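Local coordinates for dTDP-4-dehydrorhamnose 3,5-epimerase (Bacillus anthracis str. Ames, PDB 3RYK), which epimerises dTDP-4-dehydro-6-deoxyglucose at carbons 3 and 5 of the sugar ring, a step in the making of dTDP-L-rhamnose, at residues K26-N31 with L37-L42; Y54-L59 with T65-Q70; G80-L85 with V170-K175; N90-T95 with A164-G169; K96-M101 with F141-C146. One frame throughout, in Å; residues are numbered along the deposited sequence.

Contact 1: K26-N31 with L37-L42; sequences KVIETN and LLEPRL
Ile28 lies against Leu37, with its CG2 branch 3.5 Å from Leu37 CD2. Its other branch runs the opposite way along the neighbouring strand, where Ile28 CD1 meets Glu39 CB at 3.5 Å. The first torsion (chi1 -79°) turns the two branches this way, with CG1 beside the backbone N and CG2 anti to it. Glu29 adds its CG to the CB of Leu37. On the other face of the sheet, Val27 CG2 touches Leu38 CD2 at 3.6 Å. The segments lie on strands 26-31 and 35-45, an antiparallel beta hairpin. Lys26 and Glu39 form a hydrogen-bonded pair, with Lys26 N to Glu39 O at 2.9 Å and Glu39 N to Lys26 O at 2.8 Å. Val27 and Leu38 are the non-hydrogen-bonded pair that follows. A classic beta bulge then shifts the register by one, because Ile28 and Glu29 both face Leu37. Leu37 O takes a bond from Ile28 N at 2.7 Å and a weak one from Glu29 N. Leu37 N bonds Glu29 O at 2.9 Å. Further out, the Glu29 carboxylate forms a salt bridge with Arg123, and strand 122-128 also meets Leu37 through Leu127.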
# COMPACT_ATOMS: atom_id res chain seq x y z
N LYS A 26 11.42 -10.90 -6.66
CA LYS A 26 12.43 -11.07 -7.72
C LYS A 26 12.34 -10.02 -8.84
O LYS A 26 11.28 -9.43 -9.07
CB LYS A 26 12.38 -12.50 -8.27
CG LYS A 26 12.73 -13.55 -7.21
CD LYS A 26 12.62 -14.97 -7.74
CE LYS A 26 11.19 -15.29 -8.16
NZ LYS A 26 11.04 -16.67 -8.69
N VAL A 27 13.45 -9.83 -9.55
CA VAL A 27 13.58 -8.84 -10.64
C VAL A 27 13.18 -9.46 -11.98
O VAL A 27 13.76 -10.45 -12.44
CB VAL A 27 15.01 -8.28 -10.76
CG1 VAL A 27 15.13 -7.31 -11.95
CG2 VAL A 27 15.45 -7.57 -9.48
N ILE A 28 12.17 -8.88 -12.62
CA ILE A 28 11.70 -9.37 -13.92
C ILE A 28 12.63 -8.89 -15.02
O ILE A 28 13.00 -9.65 -15.92
CB ILE A 28 10.24 -8.94 -14.17
CG1 ILE A 28 9.30 -9.85 -13.38
CG2 ILE A 28 9.91 -8.98 -15.66
CD1 ILE A 28 8.06 -9.19 -12.91
N GLU A 29 13.03 -7.62 -14.95
CA GLU A 29 13.94 -7.03 -15.92
C GLU A 29 14.45 -5.70 -15.39
O GLU A 29 13.81 -5.07 -14.54
CB GLU A 29 13.26 -6.79 -17.27
CG GLU A 29 12.10 -5.80 -17.21
CD GLU A 29 11.47 -5.50 -18.56
OE1 GLU A 29 11.90 -6.06 -19.60
OE2 GLU A 29 10.53 -4.68 -18.60
N THR A 30 15.62 -5.31 -15.88
CA THR A 30 16.25 -4.07 -15.50
C THR A 30 16.48 -3.32 -16.80
O THR A 30 16.93 -3.89 -17.80
CB THR A 30 17.61 -4.28 -14.79
OG1 THR A 30 17.45 -5.09 -13.62
CG2 THR A 30 18.22 -2.93 -14.40
N ASN A 31 16.13 -2.03 -16.81
CA ASN A 31 16.32 -1.20 -17.98
C ASN A 31 16.90 0.15 -17.57
O ASN A 31 16.71 0.62 -16.46
CB ASN A 31 15.04 -0.98 -18.80
CG ASN A 31 14.44 -2.27 -19.35
OD1 ASN A 31 13.89 -3.08 -18.62
ND2 ASN A 31 14.45 -2.41 -20.67
N LEU A 37 11.69 -3.85 -12.94
CA LEU A 37 10.32 -4.38 -12.94
C LEU A 37 10.45 -5.53 -11.96
O LEU A 37 11.26 -6.42 -12.18
CB LEU A 37 9.87 -4.86 -14.32
CG LEU A 37 8.43 -5.38 -14.39
CD1 LEU A 37 7.42 -4.29 -14.04
CD2 LEU A 37 8.17 -5.92 -15.79
N LEU A 38 9.66 -5.50 -10.89
CA LEU A 38 9.72 -6.51 -9.84
C LEU A 38 8.44 -7.32 -9.63
O LEU A 38 7.35 -6.87 -9.96
CB LEU A 38 9.98 -5.77 -8.52
CG LEU A 38 11.21 -4.85 -8.44
CD1 LEU A 38 11.27 -4.12 -7.07
CD2 LEU A 38 12.48 -5.62 -8.70
N GLU A 39 8.59 -8.52 -9.07
CA GLU A 39 7.43 -9.38 -8.79
C GLU A 39 7.55 -9.99 -7.39
O GLU A 39 8.54 -10.66 -7.08
CB GLU A 39 7.25 -10.51 -9.80
CG GLU A 39 6.00 -11.33 -9.52
CD GLU A 39 5.76 -12.47 -10.49
OE1 GLU A 39 4.63 -12.99 -10.48
OE2 GLU A 39 6.67 -12.86 -11.26
N PRO A 40 6.52 -9.78 -6.56
CA PRO A 40 6.53 -10.31 -5.21
C PRO A 40 6.09 -11.78 -5.22
O PRO A 40 5.31 -12.18 -6.10
CB PRO A 40 5.46 -9.48 -4.52
CG PRO A 40 4.44 -9.28 -5.60
CD PRO A 40 5.26 -9.07 -6.84
N ARG A 41 6.60 -12.55 -4.28
CA ARG A 41 6.25 -13.96 -4.16
C ARG A 41 4.87 -13.98 -3.53
O ARG A 41 4.65 -13.38 -2.47
CB ARG A 41 7.27 -14.67 -3.28
CG ARG A 41 7.06 -16.17 -2.97
CD ARG A 41 7.06 -17.07 -4.20
NE ARG A 41 7.26 -18.48 -3.82
CZ ARG A 41 6.30 -19.35 -3.48
NH1 ARG A 41 5.01 -19.00 -3.44
NH2 ARG A 41 6.64 -20.60 -3.16
N LEU A 42 3.94 -14.65 -4.19
CA LEU A 42 2.58 -14.73 -3.72
C LEU A 42 2.41 -16.11 -3.08
O LEU A 42 3.07 -17.07 -3.50
CB LEU A 42 1.65 -14.59 -4.93
CG LEU A 42 0.23 -14.09 -4.76
CD1 LEU A 42 0.28 -12.61 -5.04
CD2 LEU A 42 -0.70 -14.73 -5.75

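Contact 2: Y54-L59 with T65-Q70; sequences YNKKVL and THSFVQ
Tyr54 and Asn55 close a strand, and Lys56 begins a short helix; the facing segment 65-70 meets them through His66 to Phe68, all irregular loop. The contact closes a strand-helix-loop connection at the dimer interface of this jelly-roll-like fold. No direct backbone hydrogen bond joins the two segments. Asn55 is the N-cap of the helix, and its OD1 accepts from Val58 N at 3.1 Å, with the donor lying above the carbonyl plane. Leu59 N bonds to Asn55 O in the first helical turn. Tyr54 leaves its backbone toward the loop. Its ring and that of Phe68 are nearly perpendicular, at 87°, but meet obliquely with centroids 6.0 Å apart. Tyr54 CE1 comes to 4.0 Å from Phe68 CD2, and the Tyr54 hydroxyl lies at the edge of the Phe68 ring. Lys157 makes a cation-pi contact with Tyr54. Tyr54 also pairs in an antiparallel ladder with a strand of the second subunit, so the sheet continues across the dimer. Lys56, fully extended, reaches Ser67 OG with NZ in a weak hydrogen bond of 3.3 Å. A water in the plane of the Tyr54 ring lies 2.7 Å from Tyr54 OH and donates to His66 O at 2.5 Å.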
# COMPACT_ATOMS: atom_id res chain seq x y z
N TYR A 54 6.22 -5.42 0.09
CA TYR A 54 7.42 -4.63 0.32
C TYR A 54 8.19 -5.17 1.51
O TYR A 54 7.63 -5.42 2.56
CB TYR A 54 7.10 -3.14 0.57
CG TYR A 54 8.30 -2.30 1.01
CD1 TYR A 54 9.22 -1.80 0.10
CD2 TYR A 54 8.50 -1.98 2.36
CE1 TYR A 54 10.32 -1.04 0.51
CE2 TYR A 54 9.58 -1.21 2.78
CZ TYR A 54 10.49 -0.75 1.86
OH TYR A 54 11.57 0.02 2.29
N ASN A 55 9.49 -5.34 1.30
CA ASN A 55 10.41 -5.82 2.31
C ASN A 55 11.70 -5.08 2.03
O ASN A 55 12.39 -5.36 1.05
CB ASN A 55 10.55 -7.34 2.29
CG ASN A 55 11.54 -7.84 3.34
OD1 ASN A 55 12.55 -7.19 3.64
ND2 ASN A 55 11.28 -9.03 3.87
N LYS A 56 12.01 -4.12 2.91
CA LYS A 56 13.20 -3.27 2.79
C LYS A 56 14.50 -4.04 2.61
O LYS A 56 15.21 -3.83 1.62
CB LYS A 56 13.26 -2.31 4.00
CG LYS A 56 14.32 -1.22 3.91
CD LYS A 56 14.17 -0.22 5.05
CE LYS A 56 15.15 0.96 4.91
NZ LYS A 56 14.92 1.98 5.97
N LYS A 57 14.78 -4.94 3.54
CA LYS A 57 15.99 -5.78 3.50
C LYS A 57 16.08 -6.65 2.24
O LYS A 57 17.19 -6.92 1.75
CB LYS A 57 16.03 -6.62 4.77
CG LYS A 57 17.16 -7.60 4.91
CD LYS A 57 17.06 -8.32 6.27
CE LYS A 57 15.75 -9.09 6.48
NZ LYS A 57 15.54 -10.13 5.43
N VAL A 58 14.93 -7.09 1.71
CA VAL A 58 14.92 -7.91 0.48
C VAL A 58 15.31 -7.04 -0.70
O VAL A 58 16.10 -7.45 -1.55
CB VAL A 58 13.55 -8.57 0.20
CG1 VAL A 58 13.46 -9.06 -1.24
CG2 VAL A 58 13.31 -9.70 1.19
N LEU A 59 14.73 -5.84 -0.76
CA LEU A 59 15.05 -4.90 -1.84
C LEU A 59 16.53 -4.55 -1.88
O LEU A 59 17.10 -4.49 -2.97
CB LEU A 59 14.17 -3.65 -1.79
CG LEU A 59 12.73 -3.91 -2.23
CD1 LEU A 59 11.85 -2.69 -1.99
CD2 LEU A 59 12.70 -4.32 -3.71
N THR A 65 18.23 0.24 -2.65
CA THR A 65 18.43 0.74 -1.30
C THR A 65 17.84 2.14 -1.18
O THR A 65 18.44 3.12 -1.65
CB THR A 65 19.93 0.72 -0.96
OG1 THR A 65 20.43 -0.60 -1.18
CG2 THR A 65 20.18 1.15 0.48
N HIS A 66 16.66 2.21 -0.58
CA HIS A 66 15.96 3.48 -0.39
C HIS A 66 15.10 3.41 0.85
O HIS A 66 14.53 2.36 1.18
CB HIS A 66 15.01 3.78 -1.55
CG HIS A 66 15.67 3.74 -2.89
ND1 HIS A 66 16.44 4.78 -3.37
CD2 HIS A 66 15.65 2.80 -3.86
CE1 HIS A 66 16.88 4.47 -4.57
NE2 HIS A 66 16.42 3.28 -4.90
N SER A 67 14.98 4.54 1.53
CA SER A 67 14.16 4.63 2.73
C SER A 67 12.96 5.44 2.28
O SER A 67 13.06 6.65 2.04
CB SER A 67 14.94 5.28 3.88
OG SER A 67 16.08 4.49 4.21
N PHE A 68 11.82 4.77 2.13
CA PHE A 68 10.59 5.42 1.68
C PHE A 68 9.90 6.16 2.82
O PHE A 68 9.76 5.63 3.91
CB PHE A 68 9.67 4.45 0.95
CG PHE A 68 10.27 3.94 -0.33
CD1 PHE A 68 10.11 4.66 -1.50
CD2 PHE A 68 10.99 2.77 -0.37
CE1 PHE A 68 10.65 4.23 -2.68
CE2 PHE A 68 11.54 2.32 -1.57
CZ PHE A 68 11.37 3.04 -2.72
N VAL A 69 9.44 7.38 2.52
CA VAL A 69 8.79 8.25 3.51
C VAL A 69 7.31 8.54 3.30
O VAL A 69 6.63 8.99 4.21
CB VAL A 69 9.53 9.62 3.59
CG1 VAL A 69 10.96 9.41 3.99
CG2 VAL A 69 9.48 10.34 2.26
N GLN A 70 6.80 8.27 2.11
CA GLN A 70 5.42 8.53 1.82
C GLN A 70 4.84 7.51 0.85
O GLN A 70 5.56 6.97 0.01
CB GLN A 70 5.37 9.95 1.27
CG GLN A 70 4.08 10.47 0.83
CD GLN A 70 4.24 11.85 0.25
OE1 GLN A 70 5.03 12.67 0.73
NE2 GLN A 70 3.48 12.12 -0.79
O HOH W 1 13.43 0.25 0.37

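Contact 3: G80-L85 with V170-K175; sequences GTIRGL and VLWNDK
Strand 82-88 belongs to the five-stranded antiparallel sheet, and Leu85 on it meets Val170 just beyond the sheet's outermost strand 167-169. Leu85 N donates to Val170 O at 3.1 Å, with an angle of 147° at the hydrogen. Val170 N also points back to Leu85 O, but the place of that oxygen is less sure. Leu85 follows a cis peptide bond. Its CB sits 3.2 Å from Val170 O, and its CD1 reaches Val170 CB at 3.9 Å. The pair carries the strand pairing a little beyond the end of strand 167-169. The chain then leaves through a type I beta turn from Leu171 to Asp174, closed by Asp174 N to Leu171 O. A water links the two segments: it donates to Gly84 O at 2.7 Å and accepts from Trp172 N at 2.8 Å. Ile82 crosses Trp172 at about a right angle, its CD1 3.8 Å from Trp172 CE3 and oblique to the ring. The indole gets there with chi1 at 71°, which sets CG between the backbone N and the carbonyl carbon. Asn173 CB lies over the centre of one indole face. Leu188 packs on both Ile82 and Trp172, and Arg83 touches the bound pyrophosphate.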
# COMPACT_ATOMS: atom_id res chain seq x y z
N GLY A 80 -8.59 5.07 -19.50
CA GLY A 80 -8.01 6.09 -20.37
C GLY A 80 -7.67 7.40 -19.68
O GLY A 80 -7.60 8.47 -20.32
N THR A 81 -7.50 7.35 -18.36
CA THR A 81 -7.13 8.51 -17.59
C THR A 81 -5.61 8.53 -17.57
O THR A 81 -4.96 7.51 -17.28
CB THR A 81 -7.65 8.43 -16.13
OG1 THR A 81 -9.08 8.33 -16.14
CG2 THR A 81 -7.20 9.64 -15.30
N ILE A 82 -5.01 9.65 -17.93
CA ILE A 82 -3.56 9.78 -17.92
C ILE A 82 -3.07 10.64 -16.77
O ILE A 82 -3.49 11.80 -16.61
CB ILE A 82 -2.96 10.24 -19.27
CG1 ILE A 82 -2.94 9.07 -20.26
CG2 ILE A 82 -1.51 10.68 -19.10
CD1 ILE A 82 -2.28 9.39 -21.58
N ARG A 83 -2.18 10.05 -15.98
CA ARG A 83 -1.56 10.69 -14.82
C ARG A 83 -0.06 10.85 -15.13
O ARG A 83 0.69 9.86 -15.13
CB ARG A 83 -1.75 9.84 -13.57
CG ARG A 83 -3.21 9.51 -13.19
CD ARG A 83 -4.06 10.72 -12.88
NE ARG A 83 -5.37 10.28 -12.41
CZ ARG A 83 -6.34 11.08 -11.96
NH1 ARG A 83 -6.17 12.40 -11.92
NH2 ARG A 83 -7.48 10.54 -11.55
N GLY A 84 0.38 12.08 -15.39
CA GLY A 84 1.79 12.38 -15.71
C GLY A 84 1.99 13.10 -17.05
O GLY A 84 1.02 13.68 -17.58
N LEU A 85 3.21 13.10 -17.61
CA LEU A 85 4.44 12.46 -17.05
C LEU A 85 5.05 13.38 -15.99
O LEU A 85 5.47 14.48 -16.32
CB LEU A 85 5.48 12.26 -18.16
CG LEU A 85 5.25 11.33 -19.35
CD1 LEU A 85 6.34 11.53 -20.41
CD2 LEU A 85 5.18 9.87 -18.89
N VAL A 170 6.41 16.25 -18.05
CA VAL A 170 6.55 16.25 -19.51
C VAL A 170 5.17 15.92 -20.11
O VAL A 170 4.54 14.92 -19.75
CB VAL A 170 7.61 15.24 -19.99
CG1 VAL A 170 7.68 15.24 -21.50
CG2 VAL A 170 8.97 15.56 -19.38
N LEU A 171 4.71 16.75 -21.04
CA LEU A 171 3.40 16.57 -21.69
C LEU A 171 3.31 15.16 -22.27
O LEU A 171 4.21 14.72 -23.00
CB LEU A 171 3.17 17.64 -22.77
CG LEU A 171 1.77 17.77 -23.39
CD1 LEU A 171 0.72 18.10 -22.32
CD2 LEU A 171 1.77 18.85 -24.48
N TRP A 172 2.21 14.49 -21.95
CA TRP A 172 1.97 13.10 -22.37
C TRP A 172 2.23 12.82 -23.85
O TRP A 172 2.85 11.81 -24.18
CB TRP A 172 0.52 12.69 -22.04
CG TRP A 172 -0.50 13.35 -22.91
CD1 TRP A 172 -0.95 14.64 -22.83
CD2 TRP A 172 -1.21 12.74 -23.98
NE1 TRP A 172 -1.89 14.86 -23.81
CE2 TRP A 172 -2.06 13.71 -24.53
CE3 TRP A 172 -1.20 11.46 -24.55
CZ2 TRP A 172 -2.91 13.45 -25.62
CZ3 TRP A 172 -2.04 11.19 -25.62
CH2 TRP A 172 -2.88 12.19 -26.15
N ASN A 173 1.79 13.70 -24.75
CA ASN A 173 1.97 13.47 -26.18
C ASN A 173 3.18 14.12 -26.88
O ASN A 173 3.20 14.27 -28.10
CB ASN A 173 0.68 13.82 -26.93
CG ASN A 173 0.34 15.29 -26.83
OD1 ASN A 173 1.10 16.07 -26.26
ND2 ASN A 173 -0.80 15.67 -27.39
N ASP A 174 4.19 14.51 -26.11
CA ASP A 174 5.38 15.10 -26.68
C ASP A 174 5.76 14.29 -27.93
O ASP A 174 5.93 13.06 -27.85
CB ASP A 174 6.54 15.00 -25.71
CG ASP A 174 7.80 15.62 -26.26
OD1 ASP A 174 7.95 16.86 -26.21
OD2 ASP A 174 8.68 14.86 -26.67
N LYS A 175 5.88 14.94 -29.08
CA LYS A 175 6.23 14.23 -30.33
C LYS A 175 7.65 13.68 -30.41
O LYS A 175 7.93 12.85 -31.28
CB LYS A 175 6.01 15.11 -31.57
CG LYS A 175 4.58 15.50 -31.84
CD LYS A 175 4.43 16.29 -33.14
CE LYS A 175 5.26 17.58 -33.15
NZ LYS A 175 5.06 18.35 -34.40
O HOH W 2 0.69 15.36 -19.73

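Contact 4: N90-T95 with A164-G169; sequences NPKAQT and ADHDSG
The imidazole of His166 has the aliphatic chain of Lys92 laid over one face. Lys92 CG makes a CH-pi contact, 4.2 Å from the ring centroid and only 9° off the ring normal. The chain then runs on past the ND1 and CE1 side of the ring. Lys92 CD is 3.4 Å from His166 ND1, and Lys92 CE is 3.4 Å from His166 CE1. At the ring edge, near its plane, Asn90 O faces His166 CD2 at 3.8 Å. Pro91 CD comes obliquely to His166 NE2 at 3.9 Å. No hydrogen bond joins the two segments here, so the contact rests on packing. Extended beyond CG (chi2 180°), the lysine chain crosses the ring at about a right angle. ND1 of the imidazole is engaged by Ser163 OG, a bond that would help to fix the turn of the ring. In the other segment, Asn90 OD1 accepts from Ala93 N at 3.2 Å, an Asx motif across the turn that holds the cis Asn90-Pro91 bond. The next residue after His166 is Asp167, part of the pyrophosphate pocket. The contact lies at the surface, between the loop that connects strand 82-88 to strand 96-100 and the approach to edge strand 167-169. His166 and Ser168 bond through their backbones to Lys89 and Phe87, which ties this edge to strand 82-88 and its end.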
# COMPACT_ATOMS: atom_id res chain seq x y z
N ASN A 90 15.22 18.36 -8.77
CA ASN A 90 16.10 18.46 -7.60
C ASN A 90 16.10 19.91 -7.11
O ASN A 90 15.67 20.81 -7.85
CB ASN A 90 17.52 17.91 -7.84
CG ASN A 90 17.68 16.45 -7.42
OD1 ASN A 90 17.47 16.09 -6.25
ND2 ASN A 90 18.17 15.62 -8.33
N PRO A 91 16.55 20.14 -5.87
CA PRO A 91 17.07 19.17 -4.88
C PRO A 91 16.08 18.18 -4.27
O PRO A 91 16.47 17.45 -3.36
CB PRO A 91 17.63 20.08 -3.78
CG PRO A 91 16.84 21.32 -3.90
CD PRO A 91 16.56 21.52 -5.34
N LYS A 92 14.84 18.12 -4.75
CA LYS A 92 13.85 17.21 -4.21
C LYS A 92 13.42 16.09 -5.17
O LYS A 92 12.23 15.80 -5.31
CB LYS A 92 12.64 18.02 -3.72
CG LYS A 92 13.05 19.11 -2.73
CD LYS A 92 11.89 19.93 -2.23
CE LYS A 92 12.39 21.06 -1.34
NZ LYS A 92 11.31 21.96 -0.81
N ALA A 93 14.39 15.45 -5.83
CA ALA A 93 14.10 14.36 -6.77
C ALA A 93 13.58 13.17 -5.96
O ALA A 93 14.03 12.94 -4.83
CB ALA A 93 15.33 13.97 -7.59
N GLN A 94 12.64 12.44 -6.55
CA GLN A 94 12.03 11.27 -5.90
C GLN A 94 12.22 9.93 -6.60
O GLN A 94 12.05 9.82 -7.82
CB GLN A 94 10.52 11.47 -5.85
CG GLN A 94 9.97 12.56 -4.94
CD GLN A 94 8.49 12.82 -5.20
OE1 GLN A 94 8.08 12.95 -6.36
NE2 GLN A 94 7.71 12.93 -4.15
N THR A 95 12.58 8.92 -5.82
CA THR A 95 12.72 7.57 -6.31
C THR A 95 11.29 7.12 -6.06
O THR A 95 10.73 7.45 -5.00
CB THR A 95 13.61 6.69 -5.43
OG1 THR A 95 14.91 7.28 -5.33
CG2 THR A 95 13.71 5.28 -6.00
N ALA A 164 5.05 20.89 -3.95
CA ALA A 164 4.28 21.53 -5.03
C ALA A 164 5.17 22.51 -5.82
O ALA A 164 4.92 22.77 -7.00
CB ALA A 164 3.07 22.24 -4.47
N ASP A 165 6.20 23.03 -5.15
CA ASP A 165 7.17 23.97 -5.70
C ASP A 165 7.99 23.34 -6.84
O ASP A 165 8.10 23.91 -7.92
CB ASP A 165 8.11 24.40 -4.55
CG ASP A 165 9.17 25.42 -4.98
OD1 ASP A 165 9.18 25.88 -6.14
OD2 ASP A 165 10.01 25.78 -4.11
N HIS A 166 8.55 22.16 -6.56
CA HIS A 166 9.39 21.41 -7.50
C HIS A 166 8.64 20.44 -8.41
O HIS A 166 9.25 19.77 -9.24
CB HIS A 166 10.44 20.65 -6.69
CG HIS A 166 11.31 21.55 -5.87
ND1 HIS A 166 10.91 22.08 -4.66
CD2 HIS A 166 12.56 22.02 -6.09
CE1 HIS A 166 11.88 22.84 -4.17
NE2 HIS A 166 12.89 22.82 -5.02
N ASP A 167 7.33 20.36 -8.24
CA ASP A 167 6.51 19.47 -9.03
C ASP A 167 6.54 19.94 -10.49
O ASP A 167 6.19 21.09 -10.78
CB ASP A 167 5.10 19.46 -8.43
CG ASP A 167 4.19 18.45 -9.06
OD1 ASP A 167 4.60 17.77 -10.02
OD2 ASP A 167 3.04 18.33 -8.60
N SER A 168 6.98 19.07 -11.40
CA SER A 168 7.06 19.40 -12.83
C SER A 168 6.62 18.18 -13.68
O SER A 168 5.86 17.34 -13.20
CB SER A 168 8.49 19.85 -13.17
OG SER A 168 8.61 20.29 -14.52
N GLY A 169 7.05 18.12 -14.93
CA GLY A 169 6.66 17.01 -15.79
C GLY A 169 6.93 17.19 -17.27
O GLY A 169 7.58 18.15 -17.70

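Contact 5: K96-M101 with F141-C146; sequences KLIQVM and FAHGFC
Ile98 points from its strand toward His143, and its CB carries CG1 anti to the carbonyl carbon (chi1 -57°). Ile98 CG1 meets the ring at His143 NE2, 3.8 Å away. The tip, Ile98 CD1, lies over one face of the imidazole, offset toward the rim. It makes a CH-pi contact, 4.0 Å from the centroid and 20° off the normal. The two side chains come from opposite directions because their strands belong to different sheets. Strand 96-100 is in the seven-stranded sheet and strand 141-147 in the five-stranded one, so the contact bridges the interior of the jelly-roll-like fold. Lys96, two residues earlier on the strand and extended beyond CG, approaches the same ring by way of a water. This water accepts from Lys96 NZ at 2.5 Å and sits 2.6 Å from His143 ND1, in the plane of the ring. On the far side of the imidazole, His143 NE2 is hydrogen-bonded to Asp107 OD2.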
# COMPACT_ATOMS: atom_id res chain seq x y z
N LYS A 96 10.68 6.41 -7.00
CA LYS A 96 9.31 5.93 -6.83
C LYS A 96 9.27 4.42 -6.98
O LYS A 96 10.17 3.86 -7.59
CB LYS A 96 8.38 6.57 -7.85
CG LYS A 96 8.33 8.08 -7.78
CD LYS A 96 7.36 8.64 -8.78
CE LYS A 96 7.34 10.16 -8.73
NZ LYS A 96 6.36 10.69 -9.71
N LEU A 97 8.24 3.79 -6.41
CA LEU A 97 8.05 2.32 -6.47
C LEU A 97 6.54 2.20 -6.60
O LEU A 97 5.80 2.42 -5.65
CB LEU A 97 8.61 1.64 -5.24
CG LEU A 97 8.61 0.11 -5.14
CD1 LEU A 97 9.44 -0.50 -6.25
CD2 LEU A 97 9.21 -0.22 -3.79
N ILE A 98 6.09 1.85 -7.80
CA ILE A 98 4.69 1.78 -8.12
C ILE A 98 4.09 0.40 -8.34
O ILE A 98 4.73 -0.47 -8.91
CB ILE A 98 4.43 2.54 -9.45
CG1 ILE A 98 4.91 4.02 -9.41
CG2 ILE A 98 2.95 2.50 -9.84
CD1 ILE A 98 6.31 4.29 -9.90
N GLN A 99 2.85 0.25 -7.90
CA GLN A 99 2.08 -0.97 -8.06
C GLN A 99 0.61 -0.62 -8.24
O GLN A 99 0.15 0.49 -7.89
CB GLN A 99 2.22 -1.94 -6.89
CG GLN A 99 1.68 -1.45 -5.58
CD GLN A 99 1.71 -2.50 -4.49
OE1 GLN A 99 1.72 -3.70 -4.78
NE2 GLN A 99 1.68 -2.07 -3.25
N VAL A 100 -0.13 -1.57 -8.79
CA VAL A 100 -1.56 -1.43 -9.05
C VAL A 100 -2.31 -2.36 -8.10
O VAL A 100 -2.06 -3.59 -8.07
CB VAL A 100 -1.89 -1.74 -10.52
CG1 VAL A 100 -3.38 -1.72 -10.74
CG2 VAL A 100 -1.16 -0.75 -11.45
N MET A 101 -3.25 -1.79 -7.35
CA MET A 101 -4.03 -2.55 -6.37
C MET A 101 -5.38 -3.03 -6.92
O MET A 101 -5.93 -4.05 -6.46
CB MET A 101 -4.23 -1.71 -5.10
CG MET A 101 -2.89 -1.18 -4.53
SD MET A 101 -1.62 -2.44 -4.21
CE MET A 101 -2.47 -3.45 -2.99
N PHE A 141 14.15 10.38 -13.82
CA PHE A 141 13.15 9.87 -14.74
C PHE A 141 11.80 10.55 -14.64
O PHE A 141 11.42 11.06 -13.57
CB PHE A 141 12.89 8.36 -14.47
CG PHE A 141 13.99 7.44 -14.93
CD1 PHE A 141 13.81 6.64 -16.06
CD2 PHE A 141 15.20 7.39 -14.27
CE1 PHE A 141 14.81 5.78 -16.50
CE2 PHE A 141 16.21 6.55 -14.70
CZ PHE A 141 16.02 5.74 -15.82
N ALA A 142 11.08 10.57 -15.76
CA ALA A 142 9.74 11.12 -15.84
C ALA A 142 8.91 9.85 -15.70
O ALA A 142 9.33 8.77 -16.17
CB ALA A 142 9.48 11.78 -17.16
N HIS A 143 7.76 9.97 -15.05
CA HIS A 143 6.84 8.86 -14.81
C HIS A 143 5.38 9.23 -14.96
O HIS A 143 4.93 10.26 -14.42
CB HIS A 143 7.00 8.29 -13.40
CG HIS A 143 5.88 7.38 -13.00
ND1 HIS A 143 4.85 7.78 -12.19
CD2 HIS A 143 5.60 6.10 -13.36
CE1 HIS A 143 3.99 6.78 -12.04
NE2 HIS A 143 4.42 5.76 -12.75
N GLY A 144 4.65 8.37 -15.66
CA GLY A 144 3.23 8.56 -15.88
C GLY A 144 2.57 7.26 -16.26
O GLY A 144 3.27 6.26 -16.50
N PHE A 145 1.24 7.25 -16.31
CA PHE A 145 0.51 6.05 -16.68
C PHE A 145 -0.87 6.31 -17.27
O PHE A 145 -1.46 7.40 -17.10
CB PHE A 145 0.40 5.10 -15.48
CG PHE A 145 -0.39 5.66 -14.32
CD1 PHE A 145 -1.78 5.56 -14.29
CD2 PHE A 145 0.25 6.24 -13.24
CE1 PHE A 145 -2.51 6.05 -13.21
CE2 PHE A 145 -0.48 6.73 -12.15
CZ PHE A 145 -1.86 6.63 -12.14
N CYS A 146 -1.39 5.29 -17.95
CA CYS A 146 -2.72 5.32 -18.57
C CYS A 146 -3.50 4.16 -18.00
O CYS A 146 -3.07 3.00 -18.10
CB CYS A 146 -2.63 5.20 -20.10
SG CYS A 146 -4.22 5.34 -20.98
O HOH W 3 4.30 10.06 -11.00

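Overall arrangement
Contacts 1 and 2 come first along the chain, one after the other, and share neighbouring strands of the seven-stranded sheet. Contacts 3, 4 and 5 follow as successively inner pairings, 3 outermost and 5 innermost. The centre of contact 5 is about 1 Å from the chain centre, and it links the two sheets. Contact 3 uses strand 82-88 and contact 4 strand 167-169, neighbours in the five-stranded sheet; their centres are about 17 Å apart. Contacts 1 and 3 lie on opposite sides of the chain centre, centres about 25 Å apart. Leu97 joins contact 5 to both contacts 1 and 2, while Arg83 O and Phe145 N probably bond contact 3 to contact 5. Contacts 2 and 5, and Arg83 of contact 3, touch the second subunit; contacts 3 and 4 reach the pyrophosphate.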